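Local coordinates for SWD1-like protein (Myceliophthora thermophila, PDB 6E29) that probably serves, through this beta-propeller domain, as a WD-repeat subunit of the COMPASS histone H3K4 methyltransferase complex, at residues K212-T224 with V232-V244. Residues are numbered along the deposited sequence; the frame is centred on the assembly and turned at random.
Sequences KIASGIITTLRLT and VNAQDRIIRTFIV
I213 lies obliquely against the ring of F242, its CB 3.6 Å from F242 CZ while CG2 and CD1 reach towards CE1 and CE2. With CG1 set between the backbone N and the carbonyl carbon (chi1 58°), both branches of the isoleucine are spent on the phenyl group, and CD1 also meets V232. The small side chains of A214 and A234 suit the next place, where the CB atoms press together at 3.5 Å. R240, extended from CG to NE, slides its guanidinium beneath this loop: I213 O and A214 CA sit over one face, I238 CG2 over the other. NH1 and NH2 grip D236 end-on, NH2 lying 2.8 Å from D236 OD2. From the opposite face of the carboxylate, S215 N gives OD2 a nearly straight bond of 2.7 Å (167°), so the aspartate ties the loop leading into strand 218-223 to the turn after residues 232-234. A leucine in place of R240 would probably leave D236 without its charged mate and free its carboxylate to turn, weakening the hold on S215 N.

Such an aspartate in the tight turn between the second and third strands of a blade is a familiar WD-repeat feature; here strands 218-223 and 229-234 form the blade's first hairpin. Its register slips by one residue at a classic beta bulge, T219 and T220 both facing N233. N233 O accepts from T219 N at 2.8 Å and only weakly from T220 N, while N233 N returns a bond to T220 O. With CG anti to the backbone N (chi1 -170°), the N233 amide sends ND2 to W274 O on the neighbouring blade and to a water that also bonds T219 OG1. Beyond the bulge, branched V232 fills the space beside L221, CG2 lying 3.7 Å from L221 CD2.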
# COMPACT_ATOMS: atom_id res chain seq x y z
N LYS B 212 12.84 9.50 -10.96
CA LYS B 212 11.89 8.80 -11.82
C LYS B 212 12.30 7.34 -11.89
O LYS B 212 13.35 7.02 -12.46
CB LYS B 212 11.84 9.41 -13.22
CG LYS B 212 11.01 8.63 -14.19
CD LYS B 212 11.07 9.14 -15.65
CE LYS B 212 9.68 9.26 -16.17
NZ LYS B 212 8.95 10.20 -15.29
N ILE B 213 11.47 6.44 -11.34
CA ILE B 213 11.79 5.02 -11.34
C ILE B 213 10.87 4.18 -12.22
O ILE B 213 11.10 2.97 -12.34
CB ILE B 213 11.77 4.43 -9.92
CG1 ILE B 213 10.38 4.66 -9.30
CG2 ILE B 213 12.94 5.03 -9.10
CD1 ILE B 213 10.12 3.78 -7.99
N ALA B 214 9.82 4.76 -12.80
CA ALA B 214 8.92 3.97 -13.62
C ALA B 214 8.43 4.83 -14.77
O ALA B 214 8.55 6.07 -14.76
CB ALA B 214 7.76 3.41 -12.78
N SER B 215 7.85 4.18 -15.78
CA SER B 215 7.29 4.90 -16.91
C SER B 215 5.76 4.86 -16.94
O SER B 215 5.17 5.02 -18.02
CB SER B 215 7.85 4.36 -18.22
OG SER B 215 9.18 4.80 -18.36
N GLY B 216 5.11 4.63 -15.81
CA GLY B 216 3.70 4.98 -15.71
C GLY B 216 3.32 5.43 -14.31
O GLY B 216 4.18 5.80 -13.51
N ILE B 217 2.03 5.36 -13.98
CA ILE B 217 1.55 5.64 -12.63
C ILE B 217 2.05 4.60 -11.63
O ILE B 217 1.93 3.37 -11.84
CB ILE B 217 0.02 5.74 -12.67
CG1 ILE B 217 -0.33 6.92 -13.60
CG2 ILE B 217 -0.56 5.79 -11.26
CD1 ILE B 217 -1.80 7.03 -13.96
N ILE B 218 2.59 5.05 -10.50
CA ILE B 218 2.96 4.14 -9.43
C ILE B 218 1.71 3.79 -8.61
O ILE B 218 0.99 4.68 -8.14
CB ILE B 218 4.08 4.73 -8.56
CG1 ILE B 218 5.38 4.86 -9.40
CG2 ILE B 218 4.36 3.85 -7.35
CD1 ILE B 218 6.55 5.57 -8.66
N THR B 219 1.39 2.50 -8.53
CA THR B 219 0.14 2.09 -7.88
C THR B 219 0.31 1.47 -6.50
O THR B 219 -0.60 1.59 -5.67
CB THR B 219 -0.66 1.12 -8.78
OG1 THR B 219 0.19 0.06 -9.22
CG2 THR B 219 -1.19 1.87 -9.99
N THR B 220 1.45 0.89 -6.21
CA THR B 220 1.68 0.27 -4.92
C THR B 220 3.11 0.49 -4.50
O THR B 220 4.04 0.34 -5.31
CB THR B 220 1.44 -1.26 -4.97
OG1 THR B 220 0.04 -1.50 -5.07
CG2 THR B 220 2.03 -1.97 -3.74
N LEU B 221 3.28 0.82 -3.22
CA LEU B 221 4.56 0.78 -2.53
C LEU B 221 4.45 -0.09 -1.28
O LEU B 221 3.47 0.03 -0.52
CB LEU B 221 4.98 2.16 -2.09
CG LEU B 221 5.22 3.19 -3.19
CD1 LEU B 221 5.46 4.56 -2.53
CD2 LEU B 221 6.37 2.74 -4.04
N ARG B 222 5.48 -0.90 -1.03
CA ARG B 222 5.52 -1.72 0.20
C ARG B 222 6.96 -1.91 0.65
O ARG B 222 7.86 -2.11 -0.17
CB ARG B 222 4.85 -3.10 -0.08
CG ARG B 222 4.67 -3.97 1.12
CD ARG B 222 3.79 -3.31 2.20
NE ARG B 222 2.41 -2.98 1.79
CZ ARG B 222 1.37 -3.83 1.88
NH1 ARG B 222 1.54 -5.10 2.29
NH2 ARG B 222 0.15 -3.41 1.52
N LEU B 223 7.19 -1.81 1.94
CA LEU B 223 8.52 -2.02 2.49
C LEU B 223 8.60 -3.41 3.10
O LEU B 223 7.58 -3.96 3.51
CB LEU B 223 8.81 -0.98 3.58
CG LEU B 223 9.21 0.36 3.03
CD1 LEU B 223 9.22 1.38 4.16
CD2 LEU B 223 10.57 0.20 2.36
N THR B 224 9.81 -3.97 3.15
CA THR B 224 10.06 -5.14 3.99
C THR B 224 10.00 -4.75 5.47
O THR B 224 10.03 -3.59 5.84
CB THR B 224 11.43 -5.78 3.70
OG1 THR B 224 12.50 -4.82 3.82
CG2 THR B 224 11.46 -6.40 2.30
N VAL B 232 7.79 -1.91 -5.68
CA VAL B 232 7.08 -0.86 -6.40
C VAL B 232 6.31 -1.50 -7.56
O VAL B 232 6.91 -2.20 -8.36
CB VAL B 232 8.02 0.20 -6.97
CG1 VAL B 232 7.16 1.29 -7.70
CG2 VAL B 232 8.92 0.82 -5.89
N ASN B 233 5.00 -1.30 -7.62
CA ASN B 233 4.23 -1.70 -8.80
C ASN B 233 3.86 -0.43 -9.55
O ASN B 233 3.38 0.54 -8.94
CB ASN B 233 2.96 -2.47 -8.45
CG ASN B 233 2.29 -3.08 -9.69
OD1 ASN B 233 2.97 -3.38 -10.69
ND2 ASN B 233 0.99 -3.24 -9.65
N ALA B 234 4.02 -0.46 -10.86
CA ALA B 234 3.71 0.70 -11.68
C ALA B 234 3.13 0.23 -13.00
O ALA B 234 3.26 -0.93 -13.39
CB ALA B 234 4.97 1.57 -11.91
N GLN B 235 2.51 1.15 -13.71
CA GLN B 235 1.71 0.77 -14.86
C GLN B 235 2.54 0.51 -16.12
O GLN B 235 1.97 0.51 -17.20
CB GLN B 235 0.68 1.85 -15.14
CG GLN B 235 -0.50 1.83 -14.15
CD GLN B 235 -1.64 2.73 -14.65
OE1 GLN B 235 -1.42 3.63 -15.49
NE2 GLN B 235 -2.86 2.48 -14.18
N ASP B 236 3.85 0.34 -16.01
CA ASP B 236 4.64 0.03 -17.18
C ASP B 236 4.98 -1.46 -17.26
O ASP B 236 5.92 -1.82 -17.95
CB ASP B 236 5.91 0.92 -17.26
CG ASP B 236 6.87 0.77 -16.06
OD1 ASP B 236 6.56 -0.02 -15.15
OD2 ASP B 236 7.92 1.46 -16.05
N ARG B 237 4.20 -2.32 -16.59
CA ARG B 237 4.29 -3.77 -16.71
C ARG B 237 5.52 -4.34 -16.01
O ARG B 237 5.89 -5.49 -16.23
CB ARG B 237 4.28 -4.24 -18.19
CG ARG B 237 2.99 -3.88 -18.94
CD ARG B 237 3.04 -4.04 -20.44
NE ARG B 237 1.69 -3.79 -20.94
CZ ARG B 237 1.12 -2.58 -21.06
NH1 ARG B 237 1.79 -1.47 -20.71
NH2 ARG B 237 -0.12 -2.47 -21.51
N ILE B 238 6.20 -3.53 -15.21
CA ILE B 238 7.43 -3.96 -14.58
C ILE B 238 7.30 -3.78 -13.08
O ILE B 238 6.93 -2.70 -12.63
CB ILE B 238 8.64 -3.18 -15.11
CG1 ILE B 238 8.75 -3.45 -16.62
CG2 ILE B 238 9.90 -3.62 -14.39
CD1 ILE B 238 9.78 -2.54 -17.31
N ILE B 239 7.61 -4.83 -12.33
CA ILE B 239 7.69 -4.78 -10.88
C ILE B 239 9.15 -4.56 -10.51
O ILE B 239 10.06 -5.10 -11.18
CB ILE B 239 7.12 -6.05 -10.23
CG1 ILE B 239 5.68 -6.26 -10.66
CG2 ILE B 239 7.19 -5.93 -8.68
CD1 ILE B 239 5.13 -7.74 -10.38
N ARG B 240 9.40 -3.73 -9.50
CA ARG B 240 10.78 -3.37 -9.16
C ARG B 240 10.97 -3.42 -7.66
O ARG B 240 10.07 -3.02 -6.92
CB ARG B 240 11.11 -1.94 -9.59
CG ARG B 240 11.04 -1.82 -11.15
CD ARG B 240 11.18 -0.35 -11.54
NE ARG B 240 11.18 -0.11 -12.99
CZ ARG B 240 10.11 0.11 -13.73
NH1 ARG B 240 8.88 0.12 -13.19
NH2 ARG B 240 10.26 0.33 -15.04
N THR B 241 12.15 -3.86 -7.25
CA THR B 241 12.59 -3.74 -5.87
C THR B 241 13.79 -2.80 -5.83
O THR B 241 14.60 -2.76 -6.76
CB THR B 241 12.95 -5.07 -5.26
OG1 THR B 241 13.89 -5.77 -6.12
CG2 THR B 241 11.65 -5.91 -5.08
N PHE B 242 13.89 -2.04 -4.76
CA PHE B 242 14.99 -1.11 -4.57
C PHE B 242 15.56 -1.25 -3.18
O PHE B 242 14.85 -1.60 -2.23
CB PHE B 242 14.57 0.34 -4.72
CG PHE B 242 14.02 0.68 -6.04
CD1 PHE B 242 14.78 1.35 -7.00
CD2 PHE B 242 12.69 0.36 -6.32
CE1 PHE B 242 14.23 1.64 -8.24
CE2 PHE B 242 12.14 0.64 -7.52
CZ PHE B 242 12.92 1.30 -8.50
N ILE B 243 16.84 -0.89 -3.07
CA ILE B 243 17.58 -0.87 -1.80
C ILE B 243 17.38 0.50 -1.16
O ILE B 243 17.77 1.50 -1.74
CB ILE B 243 19.07 -1.13 -2.03
CG1 ILE B 243 19.25 -2.40 -2.87
CG2 ILE B 243 19.78 -1.26 -0.70
CD1 ILE B 243 18.53 -3.61 -2.29
N VAL B 244 16.77 0.54 0.02
CA VAL B 244 16.36 1.84 0.58
C VAL B 244 17.56 2.50 1.20
O VAL B 244 18.37 1.82 1.86
CB VAL B 244 15.22 1.64 1.59
CG1 VAL B 244 15.02 2.87 2.44
CG2 VAL B 244 13.89 1.26 0.89
O HOH W 1 -0.57 -2.20 -7.38